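Local coordinates for protein esterase TesA (Pseudomonas aeruginosa, PDB 4JGG) that hydrolyses carboxylic esters, including Tween detergents and short-chain p-nitrophenyl esters, and shows lysophospholipase and weak palmitoyl-coenzyme A thioesterase activity, at residues P86-I91 against P195-L200; D29-A34 against P161-G166; D68-G73 against P104-Q109; L126-Q131 against E191-T196. One frame throughout, in Å; residues are numbered along the deposited sequence.

Contact 1. Residues P86-I91 against P195-L200; sequences PALVVI and PTLKPL
Leu197 and Leu200 reach Leu88 by different torsions. Leu197 holds CG opposite its backbone N (chi1 169°), which carries CD1 over to the strand. Leu200 holds CG opposite its own carbonyl carbon (chi1 -57°), and its CA-CB bond already points at Leu88. The chi1 of Leu88 itself, -124°, is away from any staggered value, and its forked end spreads between the two helix-side leucines. CD1 of Leu88 packs on CD1 of Leu197 at 3.6 Å. CD2 of Leu88 lies 3.9 Å from that same Leu197 CD1, so both branches of Leu88 rest on one methyl. CD2 of Leu88 also meets Leu200 CD1 at 3.9 Å, the two side chains crossing at about a right angle. The contact is wholly apolar and small, burying 135 Å² in all, with backbones well apart: CA of Leu88 and CA of Leu200 are 8.0 Å from each other. A 2.7 Å bond from Leu200 N to Leu197 O, in the 3-10 turn, links the backbones of the two leucines. Outside the pair, Leu24 of strand 23-28 and Leu201 also touch Leu88, and Leu197 lies on Leu126 of strand 124-128. The alternate residues Val89 and Ile91 instead pack on helix 104-121, so strand 88-92 runs between that helix and the C-terminal end of helix 186-197 with the 3-10 turn that follows it.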
loop_
_atom_site.group_PDB
_atom_site.type_symbol
_atom_site.label_atom_id
_atom_site.label_comp_id
_atom_site.label_asym_id
_atom_site.label_seq_id
_atom_site.Cartn_x
_atom_site.Cartn_y
_atom_site.Cartn_z
ATOM N N PRO A 86 -2.702 12.514 -10.183
ATOM C CA PRO A 86 -1.495 11.688 -10.187
ATOM C C PRO A 86 -1.349 10.852 -11.456
ATOM O O PRO A 86 -2.347 10.473 -12.096
ATOM C CB PRO A 86 -1.682 10.790 -8.956
ATOM C CG PRO A 86 -3.164 10.723 -8.760
ATOM C CD PRO A 86 -3.699 12.054 -9.203
ATOM N N ALA A 87 -0.100 10.573 -11.808
ATOM C CA ALA A 87 0.215 9.678 -12.912
ATOM C C ALA A 87 0.288 8.238 -12.405
ATOM O O ALA A 87 0.099 7.287 -13.160
ATOM C CB ALA A 87 1.535 10.087 -13.559
ATOM N N LEU A 88 0.554 8.095 -11.112
ATOM C CA LEU A 88 0.661 6.793 -10.468
ATOM C C LEU A 88 -0.038 6.843 -9.125
ATOM O O LEU A 88 0.191 7.755 -8.326
ATOM C CB LEU A 88 2.132 6.457 -10.221
ATOM C CG LEU A 88 2.704 5.166 -10.775
ATOM C CD1 LEU A 88 4.206 5.307 -10.977
ATOM C CD2 LEU A 88 2.378 4.008 -9.853
ATOM N N VAL A 89 -0.873 5.850 -8.850
ATOM C CA VAL A 89 -1.458 5.758 -7.522
ATOM C C VAL A 89 -1.084 4.423 -6.898
ATOM O O VAL A 89 -1.416 3.379 -7.450
ATOM C CB VAL A 89 -2.997 5.882 -7.559
ATOM C CG1 VAL A 89 -3.566 5.687 -6.150
ATOM C CG2 VAL A 89 -3.405 7.233 -8.136
ATOM N N VAL A 90 -0.371 4.468 -5.773
ATOM C CA VAL A 90 -0.020 3.267 -5.019
ATOM C C VAL A 90 -1.046 3.113 -3.907
ATOM O O VAL A 90 -1.189 3.991 -3.049
ATOM C CB VAL A 90 1.402 3.352 -4.427
ATOM C CG1 VAL A 90 1.744 2.100 -3.644
ATOM C CG2 VAL A 90 2.419 3.570 -5.538
ATOM N N ILE A 91 -1.789 2.015 -3.933
ATOM C CA ILE A 91 -2.792 1.796 -2.884
ATOM C C ILE A 91 -2.329 0.742 -1.894
ATOM O O ILE A 91 -2.047 -0.393 -2.272
ATOM C CB ILE A 91 -4.155 1.380 -3.477
ATOM C CG1 ILE A 91 -4.756 2.519 -4.307
ATOM C CG2 ILE A 91 -5.111 0.951 -2.373
ATOM C CD1 ILE A 91 -5.935 2.077 -5.161
ATOM N N PRO A 195 10.786 -3.058 -7.619
ATOM C CA PRO A 195 10.785 -3.890 -8.833
ATOM C C PRO A 195 9.477 -3.831 -9.601
ATOM O O PRO A 195 9.485 -3.841 -10.830
ATOM C CB PRO A 195 10.973 -5.309 -8.283
ATOM C CG PRO A 195 11.717 -5.124 -7.015
ATOM C CD PRO A 195 11.248 -3.805 -6.441
ATOM N N THR A 196 8.364 -3.804 -8.881
ATOM C CA THR A 196 7.047 -3.827 -9.502
ATOM C C THR A 196 6.662 -2.411 -9.930
ATOM O O THR A 196 5.922 -2.224 -10.895
ATOM C CB THR A 196 5.988 -4.473 -8.553
ATOM O OG1 THR A 196 6.357 -5.837 -8.299
ATOM C CG2 THR A 196 4.607 -4.461 -9.167
ATOM N N LEU A 197 7.197 -1.419 -9.223
ATOM C CA LEU A 197 6.950 -0.006 -9.554
ATOM C C LEU A 197 7.763 0.474 -10.752
ATOM O O LEU A 197 7.251 1.162 -11.646
ATOM C CB LEU A 197 7.290 0.878 -8.351
ATOM C CG LEU A 197 7.347 2.386 -8.612
ATOM C CD1 LEU A 197 5.990 2.899 -9.068
ATOM C CD2 LEU A 197 7.841 3.140 -7.379
ATOM N N LYS A 198 9.043 0.125 -10.745
ATOM C CA LYS A 198 10.002 0.618 -11.732
ATOM C C LYS A 198 9.474 0.640 -13.171
ATOM O O LYS A 198 9.567 1.665 -13.837
ATOM C CB LYS A 198 11.298 -0.188 -11.648
ATOM C CG LYS A 198 12.443 0.394 -12.462
ATOM C CD LYS A 198 13.724 -0.354 -12.178
ATOM C CE LYS A 198 14.910 0.272 -12.893
ATOM N NZ LYS A 198 16.101 -0.624 -12.787
ATOM N N PRO A 199 8.909 -0.484 -13.650
ATOM C CA PRO A 199 8.446 -0.550 -15.042
ATOM C C PRO A 199 7.316 0.434 -15.329
ATOM O O PRO A 199 7.075 0.771 -16.488
ATOM C CB PRO A 199 7.923 -1.986 -15.172
ATOM C CG PRO A 199 8.566 -2.739 -14.056
ATOM C CD PRO A 199 8.669 -1.753 -12.939
ATOM N N LEU A 200 6.638 0.891 -14.284
ATOM C CA LEU A 200 5.543 1.845 -14.445
ATOM C C LEU A 200 6.060 3.271 -14.646
ATOM O O LEU A 200 5.321 4.148 -15.104
ATOM C CB LEU A 200 4.602 1.786 -13.234
ATOM C CG LEU A 200 3.946 0.447 -12.870
ATOM C CD1 LEU A 200 3.230 0.543 -11.540
ATOM C CD2 LEU A 200 2.982 -0.027 -13.946
#

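Contact 2. Residues D29-A34 against P161-G166; sequences DSISAA and PFFLEG
The ring of Phe163 is met obliquely by Ile31, whose CG2 comes 3.9 Å from CE2, and Trp43 adds an edge-to-face pairing with the same ring. The ring of neighbouring Phe162 has Pro161 CB over one face, 3.6 Å above its plane and offset toward the rim. Ile31 divides its two branches between two partners. With chi1 at -54°, CG2 stands opposite the backbone N and meets the ring, the side chains of Ile31 and Phe163 sliding past each other in opposite directions, while CG1 carries CD1 forward to Leu164. There the side chains meet tip to tip, CD1 of Ile31 at 4.1 Å from CD2 of Leu164. Phe163 and Leu164 are the middle residues of a type I turn closed by Glu165 N to Phe162 O at 2.9 Å, and this presents both side chains to Ile31. On the other side, Asp29 caps the short, weakly bonded helix about 30-33. Its OD1 accepts from Ile31 N at 3.1 Å with an N-H...O angle of 160°, the donor arriving on the anti side and 33° out of the carboxylate plane. Ile130 touches both Ile31 and Leu164, and Leu189 of helix 186-197 touches Phe163 and Leu164. Asp29, Ser30 and Ile31 are part of the GDSL motif, which reads Gly-Asp-Ser-Ile here, Ile31 taking the place of the leucine. Ser30 is probably the nucleophile, and the Ile31 side chain is about 5 Å from that of the likewise inferred catalytic His180; the apolar contact lies beside the probable active site of this SGNH hydrolase, with Ile31 following Ser30 in the chain.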
loop_
_atom_site.group_PDB
_atom_site.type_symbol
_atom_site.label_atom_id
_atom_site.label_comp_id
_atom_site.label_asym_id
_atom_site.label_seq_id
_atom_site.Cartn_x
_atom_site.Cartn_y
_atom_site.Cartn_z
ATOM N N ASP A 29 -2.148 3.352 4.961
ATOM C CA ASP A 29 -2.501 3.474 6.370
ATOM C C ASP A 29 -1.239 3.679 7.190
ATOM O O ASP A 29 -0.249 4.205 6.683
ATOM C CB ASP A 29 -3.261 2.231 6.850
ATOM C CG ASP A 29 -2.572 0.929 6.474
ATOM O OD1 ASP A 29 -1.337 0.913 6.296
ATOM O OD2 ASP A 29 -3.280 -0.095 6.350
ATOM N N SER A 30 -1.271 3.230 8.440
ATOM C CA SER A 30 -0.121 3.287 9.351
ATOM C C SER A 30 1.212 2.795 8.756
ATOM O O SER A 30 2.283 3.319 9.083
ATOM C CB SER A 30 -0.422 2.439 10.590
ATOM O OG SER A 30 -0.498 1.066 10.224
ATOM N N ILE A 31 1.158 1.785 7.895
ATOM C CA ILE A 31 2.402 1.201 7.408
ATOM C C ILE A 31 3.147 2.214 6.544
ATOM O O ILE A 31 4.358 2.394 6.687
ATOM C CB ILE A 31 2.189 -0.113 6.634
ATOM C CG1 ILE A 31 1.402 -1.110 7.480
ATOM C CG2 ILE A 31 3.529 -0.745 6.249
ATOM C CD1 ILE A 31 1.337 -2.481 6.852
ATOM N N SER A 32 2.418 2.897 5.667
ATOM C CA SER A 32 3.053 3.860 4.763
ATOM C C SER A 32 3.155 5.256 5.390
ATOM O O SER A 32 3.934 6.093 4.937
ATOM C CB SER A 32 2.296 3.919 3.441
ATOM O OG SER A 32 2.439 2.692 2.752
ATOM N N ALA A 33 2.381 5.495 6.448
ATOM C CA ALA A 33 2.498 6.732 7.219
ATOM C C ALA A 33 3.666 6.687 8.211
ATOM O O ALA A 33 4.002 7.694 8.835
ATOM C CB ALA A 33 1.183 7.057 7.935
ATOM N N ALA A 34 4.292 5.520 8.344
ATOM C CA ALA A 34 5.492 5.372 9.172
ATOM C C ALA A 34 5.194 5.467 10.654
ATOM O O ALA A 34 5.936 6.103 11.412
ATOM C CB ALA A 34 6.556 6.411 8.781
ATOM N N PRO A 161 1.960 -8.737 -4.330
ATOM C CA PRO A 161 1.097 -9.571 -3.483
ATOM C C PRO A 161 1.567 -9.661 -2.041
ATOM O O PRO A 161 0.726 -9.775 -1.147
ATOM C CB PRO A 161 1.161 -10.951 -4.154
ATOM C CG PRO A 161 2.369 -10.918 -5.033
ATOM C CD PRO A 161 2.504 -9.482 -5.475
ATOM N N PHE A 162 2.881 -9.614 -1.829
ATOM C CA PHE A 162 3.470 -9.802 -0.507
ATOM C C PHE A 162 4.334 -8.615 -0.097
ATOM O O PHE A 162 5.555 -8.737 0.031
ATOM C CB PHE A 162 4.297 -11.093 -0.486
ATOM C CG PHE A 162 3.610 -12.248 -1.158
ATOM C CD1 PHE A 162 2.571 -12.910 -0.528
ATOM C CD2 PHE A 162 3.985 -12.653 -2.428
ATOM C CE1 PHE A 162 1.928 -13.961 -1.145
ATOM C CE2 PHE A 162 3.343 -13.712 -3.051
ATOM C CZ PHE A 162 2.315 -14.362 -2.411
ATOM N N PHE A 163 3.688 -7.468 0.106
ATOM C CA PHE A 163 4.375 -6.223 0.437
ATOM C C PHE A 163 5.243 -6.398 1.675
ATOM O O PHE A 163 6.307 -5.811 1.780
ATOM C CB PHE A 163 3.337 -5.107 0.639
ATOM C CG PHE A 163 3.898 -3.799 1.139
ATOM C CD1 PHE A 163 5.066 -3.272 0.608
ATOM C CD2 PHE A 163 3.211 -3.058 2.103
ATOM C CE1 PHE A 163 5.569 -2.057 1.050
ATOM C CE2 PHE A 163 3.702 -1.834 2.548
ATOM C CZ PHE A 163 4.877 -1.331 2.019
ATOM N N LEU A 164 4.809 -7.235 2.607
ATOM C CA LEU A 164 5.551 -7.369 3.852
ATOM C C LEU A 164 6.483 -8.577 3.819
ATOM O O LEU A 164 6.871 -9.104 4.859
ATOM C CB LEU A 164 4.597 -7.441 5.047
ATOM C CG LEU A 164 3.534 -6.344 5.078
ATOM C CD1 LEU A 164 2.604 -6.562 6.272
ATOM C CD2 LEU A 164 4.170 -4.968 5.142
ATOM N N GLU A 165 6.858 -9.010 2.621
ATOM C CA GLU A 165 7.791 -10.126 2.521
ATOM C C GLU A 165 9.083 -9.829 3.270
ATOM O O GLU A 165 9.683 -8.780 3.088
ATOM C CB GLU A 165 8.089 -10.469 1.069
ATOM C CG GLU A 165 9.125 -11.571 0.916
ATOM C CD GLU A 165 9.354 -11.950 -0.530
ATOM O OE1 GLU A 165 8.557 -11.507 -1.389
ATOM O OE2 GLU A 165 10.332 -12.683 -0.799
ATOM N N GLY A 166 9.506 -10.766 4.118
ATOM C CA GLY A 166 10.742 -10.618 4.863
ATOM C C GLY A 166 10.653 -9.607 5.994
ATOM O O GLY A 166 11.655 -9.304 6.651
#

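Contact 3. Residues D68-G73 against P104-Q109; sequences DTSAGG and PAQLQQ
Ser70 and Leu107 join the starts of helices 70-84 and 104-121, which lie together in one helical layer of the alpha/beta/alpha fold. CB of Ser70 sits only 3.4 Å from Leu107 CD1, tighter than ordinary van der Waals contact, and Ser70 OG lies 3.7 Å from the same methyl. The nearest CA atoms of the two segments, those of Ser70 and Leu107, are 5.9 Å apart, and the helix starts come close enough for Ser70 CB itself to touch Leu107. Gln106 joins in through water: its amide OE1 accepts from a molecule 3.0 Å away, which in turn accepts from Ala71 N at 2.9 Å. A bent chain (chi1 55°, chi2 92°) swings the Gln106 amide toward helix 70-84 so that OE1 can take this part. A second shell fixes the polar ends, for Asp97 OD2 is hydrogen-bonded to both Ser70 OG and Gln106 NE2. Asn110 ND2 is a further partner of Ser70 OG, and Ala103 O of Gln106 NE2. The water thus occupies one of the N-H groups of the first helical turn; another is capped by Thr69, whose OG1 accepts from Gly72 N at 3.1 Å and 157°.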
loop_
_atom_site.group_PDB
_atom_site.type_symbol
_atom_site.label_atom_id
_atom_site.label_comp_id
_atom_site.label_asym_id
_atom_site.label_seq_id
_atom_site.Cartn_x
_atom_site.Cartn_y
_atom_site.Cartn_z
ATOM N N ASP A 68 -6.870 4.050 8.576
ATOM C CA ASP A 68 -7.660 4.065 7.344
ATOM C C ASP A 68 -8.036 2.652 6.884
ATOM O O ASP A 68 -7.333 1.688 7.173
ATOM C CB ASP A 68 -6.932 4.835 6.237
ATOM C CG ASP A 68 -7.887 5.458 5.222
ATOM O OD1 ASP A 68 -9.089 5.583 5.514
ATOM O OD2 ASP A 68 -7.427 5.838 4.122
ATOM N N THR A 69 -9.150 2.549 6.171
ATOM C CA THR A 69 -9.694 1.274 5.720
ATOM C C THR A 69 -9.973 1.387 4.235
ATOM O O THR A 69 -9.876 2.467 3.679
ATOM C CB THR A 69 -11.054 0.977 6.399
ATOM O OG1 THR A 69 -11.940 2.089 6.202
ATOM C CG2 THR A 69 -10.895 0.710 7.888
ATOM N N SER A 70 -10.357 0.285 3.591
ATOM C CA SER A 70 -10.695 0.357 2.167
ATOM C C SER A 70 -11.850 1.330 1.922
ATOM O O SER A 70 -11.849 2.074 0.944
ATOM C CB SER A 70 -11.025 -1.027 1.600
ATOM O OG SER A 70 -12.208 -1.541 2.184
ATOM N N ALA A 71 -12.828 1.345 2.821
ATOM C CA ALA A 71 -13.950 2.271 2.669
ATOM C C ALA A 71 -13.488 3.714 2.830
ATOM O O ALA A 71 -13.922 4.591 2.090
ATOM C CB ALA A 71 -15.051 1.943 3.657
ATOM N N GLY A 72 -12.605 3.956 3.794
ATOM C CA GLY A 72 -12.083 5.294 4.034
ATOM C C GLY A 72 -11.243 5.826 2.880
ATOM O O GLY A 72 -11.373 6.987 2.486
ATOM N N GLY A 73 -10.390 4.978 2.325
ATOM C CA GLY A 73 -9.575 5.372 1.189
ATOM C C GLY A 73 -10.427 5.680 -0.034
ATOM O O GLY A 73 -10.155 6.632 -0.779
ATOM N N PRO A 104 -14.348 -9.634 3.752
ATOM C CA PRO A 104 -13.446 -9.683 2.601
ATOM C C PRO A 104 -14.091 -9.189 1.313
ATOM O O PRO A 104 -13.390 -8.686 0.439
ATOM C CB PRO A 104 -13.134 -11.174 2.476
ATOM C CG PRO A 104 -13.290 -11.699 3.849
ATOM C CD PRO A 104 -14.407 -10.923 4.463
ATOM N N ALA A 105 -15.404 -9.341 1.184
ATOM C CA ALA A 105 -16.073 -8.965 -0.062
ATOM C C ALA A 105 -16.142 -7.448 -0.222
ATOM O O ALA A 105 -15.956 -6.926 -1.326
ATOM C CB ALA A 105 -17.456 -9.581 -0.136
ATOM N N GLN A 106 -16.406 -6.744 0.881
ATOM C CA GLN A 106 -16.452 -5.283 0.852
ATOM C C GLN A 106 -15.070 -4.686 0.578
ATOM O O GLN A 106 -14.958 -3.602 -0.000
ATOM C CB GLN A 106 -17.063 -4.711 2.145
ATOM C CG GLN A 106 -16.385 -5.160 3.452
ATOM C CD GLN A 106 -15.277 -4.208 3.916
ATOM O OE1 GLN A 106 -15.379 -2.984 3.753
ATOM N NE2 GLN A 106 -14.224 -4.767 4.503
ATOM N N LEU A 107 -14.024 -5.394 0.992
ATOM C CA LEU A 107 -12.653 -4.985 0.687
ATOM C C LEU A 107 -12.450 -5.021 -0.813
ATOM O O LEU A 107 -11.926 -4.075 -1.413
ATOM C CB LEU A 107 -11.638 -5.918 1.354
ATOM C CG LEU A 107 -10.171 -5.648 1.005
ATOM C CD1 LEU A 107 -9.749 -4.224 1.380
ATOM C CD2 LEU A 107 -9.238 -6.671 1.650
ATOM N N GLN A 108 -12.873 -6.124 -1.420
ATOM C CA GLN A 108 -12.713 -6.318 -2.854
ATOM C C GLN A 108 -13.472 -5.232 -3.614
ATOM O O GLN A 108 -12.984 -4.691 -4.600
ATOM C CB GLN A 108 -13.206 -7.713 -3.256
ATOM C CG GLN A 108 -12.578 -8.242 -4.541
ATOM C CD GLN A 108 -13.121 -7.559 -5.781
ATOM O OE1 GLN A 108 -14.148 -6.883 -5.730
ATOM N NE2 GLN A 108 -12.431 -7.735 -6.908
ATOM N N GLN A 109 -14.666 -4.903 -3.141
ATOM C CA GLN A 109 -15.482 -3.876 -3.785
ATOM C C GLN A 109 -14.842 -2.481 -3.702
ATOM O O GLN A 109 -14.696 -1.770 -4.709
ATOM C CB GLN A 109 -16.869 -3.857 -3.133
ATOM C CG GLN A 109 -17.851 -2.867 -3.745
ATOM C CD GLN A 109 -19.122 -2.740 -2.920
ATOM O OE1 GLN A 109 -19.071 -2.491 -1.712
ATOM N NE2 GLN A 109 -20.268 -2.924 -3.566
HETATM O O HOH W 1 -13.562 -0.768 4.701
#

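Contact 4. Residues L126-Q131 against E191-T196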
loop_
_atom_site.group_PDB
_atom_site.type_symbol
_atom_site.label_atom_id
_atom_site.label_comp_id
_atom_site.label_asym_id
_atom_site.label_seq_id
_atom_site.Cartn_x
_atom_site.Cartn_y
_atom_site.Cartn_z
ATOM N N LEU A 126 -0.973 0.661 -8.679
ATOM C CA LEU A 126 -0.199 -0.432 -8.099
ATOM C C LEU A 126 -0.792 -0.768 -6.732
ATOM O O LEU A 126 -0.837 0.089 -5.842
ATOM C CB LEU A 126 1.277 -0.038 -7.953
ATOM C CG LEU A 126 2.218 -0.980 -7.185
ATOM C CD1 LEU A 126 2.305 -2.344 -7.844
ATOM C CD2 LEU A 126 3.611 -0.364 -7.066
ATOM N N LEU A 127 -1.276 -2.002 -6.569
ATOM C CA LEU A 127 -1.817 -2.427 -5.279
ATOM C C LEU A 127 -0.736 -3.075 -4.432
ATOM O O LEU A 127 0.016 -3.923 -4.918
ATOM C CB LEU A 127 -2.926 -3.459 -5.465
ATOM C CG LEU A 127 -4.161 -3.176 -6.298
ATOM C CD1 LEU A 127 -5.164 -4.302 -6.034
ATOM C CD2 LEU A 127 -4.739 -1.812 -5.925
ATOM N N LEU A 128 -0.661 -2.684 -3.166
ATOM C CA LEU A 128 0.202 -3.371 -2.218
ATOM C C LEU A 128 -0.667 -4.303 -1.379
ATOM O O LEU A 128 -1.618 -3.859 -0.707
ATOM C CB LEU A 128 0.968 -2.384 -1.329
ATOM C CG LEU A 128 1.845 -1.390 -2.091
ATOM C CD1 LEU A 128 2.688 -0.557 -1.139
ATOM C CD2 LEU A 128 2.713 -2.100 -3.109
ATOM N N GLY A 129 -0.353 -5.592 -1.445
ATOM C CA GLY A 129 -1.115 -6.598 -0.726
ATOM C C GLY A 129 -0.429 -6.929 0.578
ATOM O O GLY A 129 0.797 -6.924 0.654
ATOM N N ILE A 130 -1.211 -7.228 1.607
ATOM C CA ILE A 130 -0.640 -7.508 2.915
ATOM C C ILE A 130 -1.169 -8.826 3.484
ATOM O O ILE A 130 -2.333 -9.163 3.298
ATOM C CB ILE A 130 -0.912 -6.339 3.886
ATOM C CG1 ILE A 130 -0.144 -5.091 3.422
ATOM C CG2 ILE A 130 -0.538 -6.712 5.306
ATOM C CD1 ILE A 130 -0.086 -3.996 4.455
ATOM N N GLN A 131 -0.289 -9.591 4.125
ATOM C CA GLN A 131 -0.689 -10.817 4.798
ATOM C C GLN A 131 -0.639 -10.629 6.306
ATOM O O GLN A 131 0.381 -10.223 6.868
ATOM C CB GLN A 131 0.186 -11.997 4.383
ATOM C CG GLN A 131 -0.130 -12.501 2.998
ATOM C CD GLN A 131 0.409 -11.577 1.931
ATOM O OE1 GLN A 131 1.499 -11.023 2.083
ATOM N NE2 GLN A 131 -0.350 -11.392 0.851
ATOM N N GLU A 191 12.422 -2.129 -1.040
ATOM C CA GLU A 191 12.845 -3.230 -1.901
ATOM C C GLU A 191 11.642 -3.980 -2.468
ATOM O O GLU A 191 11.626 -4.365 -3.638
ATOM C CB GLU A 191 13.764 -4.202 -1.147
ATOM C CG GLU A 191 13.955 -5.538 -1.868
ATOM C CD GLU A 191 15.006 -6.452 -1.229
ATOM O OE1 GLU A 191 15.753 -6.016 -0.324
ATOM O OE2 GLU A 191 15.071 -7.626 -1.637
ATOM N N ASN A 192 10.623 -4.188 -1.642
ATOM C CA ASN A 192 9.490 -4.995 -2.076
ATOM C C ASN A 192 8.602 -4.326 -3.115
ATOM O O ASN A 192 7.888 -5.004 -3.852
ATOM C CB ASN A 192 8.672 -5.481 -0.874
ATOM C CG ASN A 192 9.395 -6.549 -0.093
ATOM O OD1 ASN A 192 10.368 -7.113 -0.585
ATOM N ND2 ASN A 192 8.939 -6.831 1.119
ATOM N N VAL A 193 8.649 -2.996 -3.175
ATOM C CA VAL A 193 7.803 -2.260 -4.102
ATOM C C VAL A 193 8.555 -1.930 -5.386
ATOM O O VAL A 193 8.008 -2.048 -6.470
ATOM C CB VAL A 193 7.276 -0.932 -3.474
ATOM C CG1 VAL A 193 6.308 -0.234 -4.414
ATOM C CG2 VAL A 193 6.623 -1.186 -2.132
ATOM N N TRP A 194 9.815 -1.529 -5.251
ATOM C CA TRP A 194 10.573 -0.949 -6.375
ATOM C C TRP A 194 10.495 -1.751 -7.673
ATOM O O TRP A 194 10.177 -1.192 -8.721
ATOM C CB TRP A 194 12.024 -0.664 -5.967
ATOM C CG TRP A 194 12.857 0.042 -7.025
ATOM C CD1 TRP A 194 13.915 -0.479 -7.728
ATOM C CD2 TRP A 194 12.712 1.393 -7.473
ATOM N NE1 TRP A 194 14.425 0.461 -8.584
ATOM C CE2 TRP A 194 13.702 1.622 -8.454
ATOM C CE3 TRP A 194 11.836 2.436 -7.148
ATOM C CZ2 TRP A 194 13.846 2.846 -9.108
ATOM C CZ3 TRP A 194 11.977 3.656 -7.807
ATOM C CH2 TRP A 194 12.972 3.847 -8.770
ATOM N N PRO A 195 10.786 -3.058 -7.619
ATOM C CA PRO A 195 10.785 -3.890 -8.833
ATOM C C PRO A 195 9.477 -3.831 -9.601
ATOM O O PRO A 195 9.485 -3.841 -10.830
ATOM C CB PRO A 195 10.973 -5.309 -8.283
ATOM C CG PRO A 195 11.717 -5.124 -7.015
ATOM C CD PRO A 195 11.248 -3.805 -6.441
ATOM N N THR A 196 8.364 -3.804 -8.881
ATOM C CA THR A 196 7.047 -3.827 -9.502
ATOM C C THR A 196 6.662 -2.411 -9.930
ATOM O O THR A 196 5.922 -2.224 -10.895
ATOM C CB THR A 196 5.988 -4.473 -8.553
ATOM O OG1 THR A 196 6.357 -5.837 -8.299
ATOM C CG2 THR A 196 4.607 -4.461 -9.167
#
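Leu126 lies against two residues of helix 186-197 at once, giving one methyl to each. Its CD1 presses on Thr196 CG2 at 3.4 Å, closer than carbons usually pack, and its CD2 rests on Val193 CG1 at 3.8 Å. In both cases the side chains pass at a slant. Leu128 uses the other branch of Val193: CD1 and CD2 of Leu128 both lie 4.1 Å from Val193 CG2, the chains crossing near a right angle. The valine is therefore straddled, CG1 toward one leucine and CG2 toward the next on the same side of the strand. In Thr196 a chi1 of -62° sets CG2 opposite the backbone N, which turns the methyl rather than OG1 to Leu126 CD1. The register explains the pattern. Strand 126-128 and helix 191-196 run nearly antiparallel, at 157° between their directions, with axes 10.4 Å apart; a two-residue step along the strand matches a three-residue step along the helix. The helix is kinked here: Pro195 has no N-H to give, and Thr196 N bonds only weakly, to Val193 O. Thr196 packs additionally on Val160 of strand 158-160, while Trp43 of helix 43-53 touches both Leu128 and Val193. Leu127, pointing the other way, lies on Ile91 and Leu159, so strand 124-128 sits between strands 88-92 and 158-160 with helix 186-197 covering the face of Leu126 and Leu128.

Contacts 1 and 4, centres 9 Å apart, share Pro195 and Thr196 and lay overlapping parts of the C-terminal helix and its 3-10 extension on the same sheet face; the strands beneath share probable backbone bonds, Ile91 N to Leu126 O at 2.9 Å and Leu128 N to Ile91 O at 2.8 Å. Contact 2, its centre 8 Å from that of contact 4, is tied to it by a probable hydrogen bond, Asn192 ND2 to Glu165 O at 2.9 Å. It alone contains the inferred nucleophile Ser30, whose side chain is about 12 Å from that of Leu128. Contact 3 belongs to the opposite helical layer, its centre 16 Å from that of contact 2, with Asp68 O approaching Asp29 CB.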